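Local coordinates for protein putative sulfatase yidJ (Bacteroides fragilis, PDB 2QZU) that probably hydrolyses sulfate esters as a metal-dependent member of the sulfatase family, at residues R258-F272 and G315-D327. Numbering follows the deposited sequence.
Sequences RPDIPAKGTEMGDYF and GICMGAHENAGKD
Phe272 and Met318 meet with CG anti to the backbone N in both (chi1 178° and -158°), and a bend at the end of the selenomethionine chain (chi3 91°) lays its methyl over one face of the phenyl ring. CE of Met318 comes to 3.3 Å from CD1 of Phe272, while the selenium lies obliquely to the ring in a Met-aromatic contact. The carbonyl O of Met318 reaches the edge of the same ring, in its plane. Tyr271 turns the edge of its ring to the backbone of Met318 and Gly319, its CE2 packs on CB of Ala324, and a water links its OH to Ala324 O. Met268, also a selenomethionine, packs beside Tyr271 on Ala324: its CE lies 4.2 Å from CB of Ala324, and its CG is 3.3 Å from OE1 of Glu322. The Glu322 carboxylate divides its oxygens: OE2 rests 3.2 Å from CG of Pro262, and OE1 accepts from a water that also takes the N-H of Met268. In the segment leading into the helix, Asp260 O takes an almost straight 2.7 Å bond from His321 N, in the carbonyl plane, and CB of Asp260 sits over one face of the imidazole. Arg258 grips the Asp260 carboxylate side-on through NE and NH2, and Ile261 CD1 covers a face of its guanidinium. Tyr330 stacks on the His321 ring, and Lys219 of the second subunit packs on Met268 and Ala324. Thr266 N-caps helix 267-299, its OG1 accepting from Gly269 N. The arrangement is a loop-on-helix packing in the alkaline phosphatase-like sulfatase fold: the type I' turn Cys317-Ala320, in the loop after strand 306-311, lies against the first two turns of helix 267-299 and the segment leading into it.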
loop_
_atom_site.group_PDB
_atom_site.type_symbol
_atom_site.label_atom_id
_atom_site.label_comp_id
_atom_site.label_asym_id
_atom_site.label_seq_id
_atom_site.Cartn_x
_atom_site.Cartn_y
_atom_site.Cartn_z
ATOM N N ARG A 258 -18.859 -12.781 -17.683
ATOM C CA ARG A 258 -19.090 -12.037 -16.449
ATOM C C ARG A 258 -19.413 -10.584 -16.772
ATOM O O ARG A 258 -18.548 -9.714 -16.685
ATOM C CB ARG A 258 -17.849 -12.102 -15.544
ATOM C CG ARG A 258 -17.601 -13.461 -14.885
ATOM C CD ARG A 258 -18.682 -13.797 -13.864
ATOM N NE ARG A 258 -18.731 -12.817 -12.781
ATOM C CZ ARG A 258 -17.889 -12.782 -11.750
ATOM N NH1 ARG A 258 -16.917 -13.681 -11.638
ATOM N NH2 ARG A 258 -18.007 -11.828 -10.838
ATOM N N PRO A 259 -20.669 -10.301 -17.149
ATOM C CA PRO A 259 -21.052 -8.925 -17.477
ATOM C C PRO A 259 -20.941 -7.970 -16.290
ATOM O O PRO A 259 -20.931 -6.753 -16.468
ATOM C CB PRO A 259 -22.486 -9.078 -17.985
ATOM C CG PRO A 259 -22.993 -10.266 -17.215
ATOM C CD PRO A 259 -21.820 -11.215 -17.276
ATOM N N ASP A 260 -20.852 -8.521 -15.082
ATOM C CA ASP A 260 -20.734 -7.689 -13.885
ATOM C C ASP A 260 -19.314 -7.161 -13.677
ATOM O O ASP A 260 -19.093 -6.266 -12.865
ATOM C CB ASP A 260 -21.209 -8.461 -12.642
ATOM C CG ASP A 260 -20.455 -9.758 -12.430
ATOM O OD1 ASP A 260 -20.200 -10.474 -13.421
ATOM O OD2 ASP A 260 -20.129 -10.075 -11.266
ATOM N N ILE A 261 -18.351 -7.712 -14.412
ATOM C CA ILE A 261 -16.966 -7.257 -14.304
ATOM C C ILE A 261 -16.696 -6.236 -15.415
ATOM O O ILE A 261 -16.732 -6.574 -16.597
ATOM C CB ILE A 261 -15.977 -8.440 -14.436
ATOM C CG1 ILE A 261 -16.194 -9.425 -13.280
ATOM C CG2 ILE A 261 -14.542 -7.924 -14.430
ATOM C CD1 ILE A 261 -15.361 -10.705 -13.378
ATOM N N PRO A 262 -16.423 -4.971 -15.047
ATOM C CA PRO A 262 -16.157 -3.929 -16.045
ATOM C C PRO A 262 -15.047 -4.295 -17.026
ATOM O O PRO A 262 -14.169 -5.103 -16.718
ATOM C CB PRO A 262 -15.810 -2.712 -15.192
ATOM C CG PRO A 262 -16.622 -2.939 -13.950
ATOM C CD PRO A 262 -16.389 -4.409 -13.687
ATOM N N ALA A 263 -15.089 -3.684 -18.204
ATOM C CA ALA A 263 -14.107 -3.952 -19.246
ATOM C C ALA A 263 -12.697 -3.480 -18.912
ATOM O O ALA A 263 -12.493 -2.603 -18.069
ATOM C CB ALA A 263 -14.564 -3.318 -20.560
ATOM N N LYS A 264 -11.720 -4.078 -19.583
ATOM C CA LYS A 264 -10.329 -3.701 -19.385
ATOM C C LYS A 264 -10.220 -2.243 -19.825
ATOM O O LYS A 264 -10.876 -1.828 -20.781
ATOM C CB LYS A 264 -9.418 -4.587 -20.238
ATOM C CG LYS A 264 -7.929 -4.362 -20.013
ATOM C CD LYS A 264 -7.094 -5.345 -20.821
ATOM C CE LYS A 264 -5.610 -5.151 -20.556
ATOM N NZ LYS A 264 -5.177 -3.760 -20.867
ATOM N N GLY A 265 -9.408 -1.466 -19.120
ATOM C CA GLY A 265 -9.255 -0.067 -19.465
ATOM C C GLY A 265 -10.033 0.846 -18.535
ATOM O O GLY A 265 -9.762 2.045 -18.471
ATOM N N THR A 266 -11.008 0.287 -17.821
ATOM C CA THR A 266 -11.811 1.072 -16.886
ATOM C C THR A 266 -11.198 0.969 -15.495
ATOM O O THR A 266 -10.418 0.058 -15.217
ATOM C CB THR A 266 -13.273 0.570 -16.815
ATOM O OG1 THR A 266 -13.302 -0.750 -16.255
ATOM C CG2 THR A 266 -13.894 0.538 -18.206
ATOM N N GLU A 267 -11.548 1.905 -14.619
ATOM C CA GLU A 267 -11.020 1.906 -13.263
ATOM C C GLU A 267 -11.294 0.604 -12.518
ATOM O O GLU A 267 -10.381 -0.017 -11.973
ATOM C CB GLU A 267 -11.600 3.075 -12.465
ATOM C CG GLU A 267 -11.018 4.427 -12.834
ATOM C CD GLU A 267 -9.515 4.484 -12.634
ATOM O OE1 GLU A 267 -9.057 4.249 -11.493
ATOM O OE2 GLU A 267 -8.793 4.762 -13.616
HETATM N N MSE A 268 -12.556 0.190 -12.505
HETATM C CA MSE A 268 -12.944 -1.022 -11.796
HETATM C C MSE A 268 -12.607 -2.313 -12.533
HETATM O O MSE A 268 -12.387 -3.347 -11.906
HETATM C CB MSE A 268 -14.436 -0.972 -11.463
HETATM C CG MSE A 268 -14.799 0.097 -10.438
HETATM SE SE MSE A 268 -13.932 -0.148 -8.712
HETATM C CE MSE A 268 -14.429 1.529 -7.874
ATOM N N GLY A 269 -12.574 -2.261 -13.861
ATOM C CA GLY A 269 -12.231 -3.449 -14.619
ATOM C C GLY A 269 -10.763 -3.786 -14.412
ATOM O O GLY A 269 -10.388 -4.955 -14.284
ATOM N N ASP A 270 -9.919 -2.759 -14.373
ATOM C CA ASP A 270 -8.494 -2.978 -14.164
ATOM C C ASP A 270 -8.227 -3.372 -12.721
ATOM O O ASP A 270 -7.312 -4.144 -12.443
ATOM C CB ASP A 270 -7.685 -1.727 -14.521
ATOM C CG ASP A 270 -7.659 -1.460 -16.009
ATOM O OD1 ASP A 270 -7.787 -2.431 -16.788
ATOM O OD2 ASP A 270 -7.500 -0.284 -16.401
ATOM N N TYR A 271 -9.031 -2.844 -11.805
ATOM C CA TYR A 271 -8.874 -3.168 -10.394
ATOM C C TYR A 271 -9.069 -4.672 -10.192
ATOM O O TYR A 271 -8.309 -5.317 -9.466
ATOM C CB TYR A 271 -9.889 -2.396 -9.548
ATOM C CG TYR A 271 -9.712 -2.609 -8.055
ATOM C CD1 TYR A 271 -8.570 -2.148 -7.393
ATOM C CD2 TYR A 271 -10.670 -3.298 -7.311
ATOM C CE1 TYR A 271 -8.389 -2.371 -6.028
ATOM C CE2 TYR A 271 -10.499 -3.527 -5.948
ATOM C CZ TYR A 271 -9.358 -3.063 -5.312
ATOM O OH TYR A 271 -9.188 -3.295 -3.965
ATOM N N PHE A 272 -10.091 -5.233 -10.835
ATOM C CA PHE A 272 -10.351 -6.661 -10.703
ATOM C C PHE A 272 -9.181 -7.460 -11.260
ATOM O O PHE A 272 -8.634 -8.338 -10.592
ATOM C CB PHE A 272 -11.624 -7.057 -11.457
ATOM C CG PHE A 272 -11.917 -8.528 -11.405
ATOM C CD1 PHE A 272 -12.565 -9.084 -10.306
ATOM C CD2 PHE A 272 -11.505 -9.368 -12.437
ATOM C CE1 PHE A 272 -12.795 -10.458 -10.232
ATOM C CE2 PHE A 272 -11.729 -10.741 -12.373
ATOM C CZ PHE A 272 -12.376 -11.286 -11.270
ATOM N N GLY A 315 -17.901 -11.622 1.422
ATOM C CA GLY A 315 -17.131 -11.749 0.199
ATOM C C GLY A 315 -16.527 -10.409 -0.189
ATOM O O GLY A 315 -16.177 -9.608 0.681
ATOM N N ILE A 316 -16.417 -10.155 -1.490
ATOM C CA ILE A 316 -15.834 -8.905 -1.976
ATOM C C ILE A 316 -16.202 -8.695 -3.450
ATOM O O ILE A 316 -16.277 -9.657 -4.220
ATOM C CB ILE A 316 -14.278 -8.938 -1.818
ATOM C CG1 ILE A 316 -13.683 -7.563 -2.104
ATOM C CG2 ILE A 316 -13.669 -9.985 -2.746
ATOM C CD1 ILE A 316 -13.987 -6.549 -1.041
ATOM N N CYS A 317 -16.458 -7.449 -3.842
ATOM C CA CYS A 317 -16.798 -7.164 -5.239
ATOM C C CYS A 317 -15.527 -7.054 -6.081
ATOM O O CYS A 317 -15.459 -7.580 -7.195
ATOM C CB CYS A 317 -17.620 -5.877 -5.342
ATOM S SG CYS A 317 -19.303 -6.046 -4.682
HETATM N N MSE A 318 -14.524 -6.369 -5.538
HETATM C CA MSE A 318 -13.232 -6.206 -6.205
HETATM C C MSE A 318 -13.363 -5.671 -7.636
HETATM O O MSE A 318 -12.656 -6.111 -8.549
HETATM C CB MSE A 318 -12.489 -7.553 -6.211
HETATM C CG MSE A 318 -10.975 -7.451 -6.383
HETATM SE SE MSE A 318 -10.078 -9.190 -6.319
HETATM C CE MSE A 318 -10.122 -9.607 -8.192
ATOM N N GLY A 319 -14.267 -4.717 -7.829
ATOM C CA GLY A 319 -14.457 -4.147 -9.153
ATOM C C GLY A 319 -15.772 -4.548 -9.798
ATOM O O GLY A 319 -16.318 -3.809 -10.615
ATOM N N ALA A 320 -16.279 -5.725 -9.444
ATOM C CA ALA A 320 -17.541 -6.188 -10.002
ATOM C C ALA A 320 -18.637 -5.210 -9.595
ATOM O O ALA A 320 -18.656 -4.721 -8.461
ATOM C CB ALA A 320 -17.863 -7.589 -9.492
ATOM N N HIS A 321 -19.543 -4.933 -10.530
ATOM C CA HIS A 321 -20.646 -4.000 -10.308
ATOM C C HIS A 321 -20.145 -2.598 -9.960
ATOM O O HIS A 321 -20.845 -1.817 -9.318
ATOM C CB HIS A 321 -21.579 -4.533 -9.212
ATOM C CG HIS A 321 -22.397 -5.712 -9.643
ATOM N ND1 HIS A 321 -23.376 -5.622 -10.609
ATOM C CD2 HIS A 321 -22.351 -7.015 -9.274
ATOM C CE1 HIS A 321 -23.896 -6.819 -10.821
ATOM N NE2 HIS A 321 -23.290 -7.681 -10.023
ATOM N N GLU A 322 -18.931 -2.288 -10.412
ATOM C CA GLU A 322 -18.310 -0.989 -10.174
ATOM C C GLU A 322 -18.071 -0.712 -8.687
ATOM O O GLU A 322 -17.923 0.440 -8.282
ATOM C CB GLU A 322 -19.171 0.136 -10.762
ATOM C CG GLU A 322 -19.469 0.022 -12.252
ATOM C CD GLU A 322 -18.232 0.126 -13.127
ATOM O OE1 GLU A 322 -17.181 0.589 -12.634
ATOM O OE2 GLU A 322 -18.316 -0.244 -14.317
ATOM N N ASN A 323 -18.040 -1.774 -7.883
ATOM C CA ASN A 323 -17.805 -1.662 -6.445
ATOM C C ASN A 323 -16.457 -2.276 -6.088
ATOM O O ASN A 323 -16.166 -3.418 -6.467
ATOM C CB ASN A 323 -18.896 -2.389 -5.651
ATOM C CG ASN A 323 -20.186 -1.604 -5.572
ATOM O OD1 ASN A 323 -20.877 -1.412 -6.575
ATOM N ND2 ASN A 323 -20.519 -1.142 -4.373
ATOM N N ALA A 324 -15.641 -1.532 -5.358
ATOM C CA ALA A 324 -14.344 -2.041 -4.965
ATOM C C ALA A 324 -14.405 -2.944 -3.739
ATOM O O ALA A 324 -13.682 -3.941 -3.658
ATOM C CB ALA A 324 -13.412 -0.841 -4.615
ATOM N N GLY A 325 -15.321 -2.625 -2.824
ATOM C CA GLY A 325 -15.367 -3.397 -1.574
ATOM C C GLY A 325 -16.543 -4.306 -1.451
ATOM O O GLY A 325 -16.882 -4.983 -2.414
ATOM N N LYS A 326 -17.063 -4.420 -0.230
ATOM C CA LYS A 326 -18.286 -5.188 -0.031
ATOM C C LYS A 326 -19.326 -4.206 0.584
ATOM O O LYS A 326 -19.403 -3.028 0.206
ATOM C CB LYS A 326 -18.136 -6.400 0.860
ATOM C CG LYS A 326 -17.820 -6.087 2.298
ATOM C CD LYS A 326 -16.821 -4.963 2.429
ATOM C CE LYS A 326 -15.402 -5.461 2.292
ATOM N NZ LYS A 326 -14.569 -5.053 3.464
ATOM N N ASP A 327 -20.110 -4.698 1.538
ATOM C CA ASP A 327 -21.146 -3.910 2.194
ATOM C C ASP A 327 -22.277 -3.617 1.190
ATOM O O ASP A 327 -22.783 -2.497 1.121
ATOM C CB ASP A 327 -20.582 -2.583 2.723
ATOM C CG ASP A 327 -21.485 -1.966 3.799
ATOM O OD1 ASP A 327 -22.560 -2.522 4.041
ATOM O OD2 ASP A 327 -21.125 -0.940 4.408
HETATM O O HOH W 1 -14.828 1.654 -13.637
HETATM O O HOH W 2 -11.123 -5.027 -2.727
#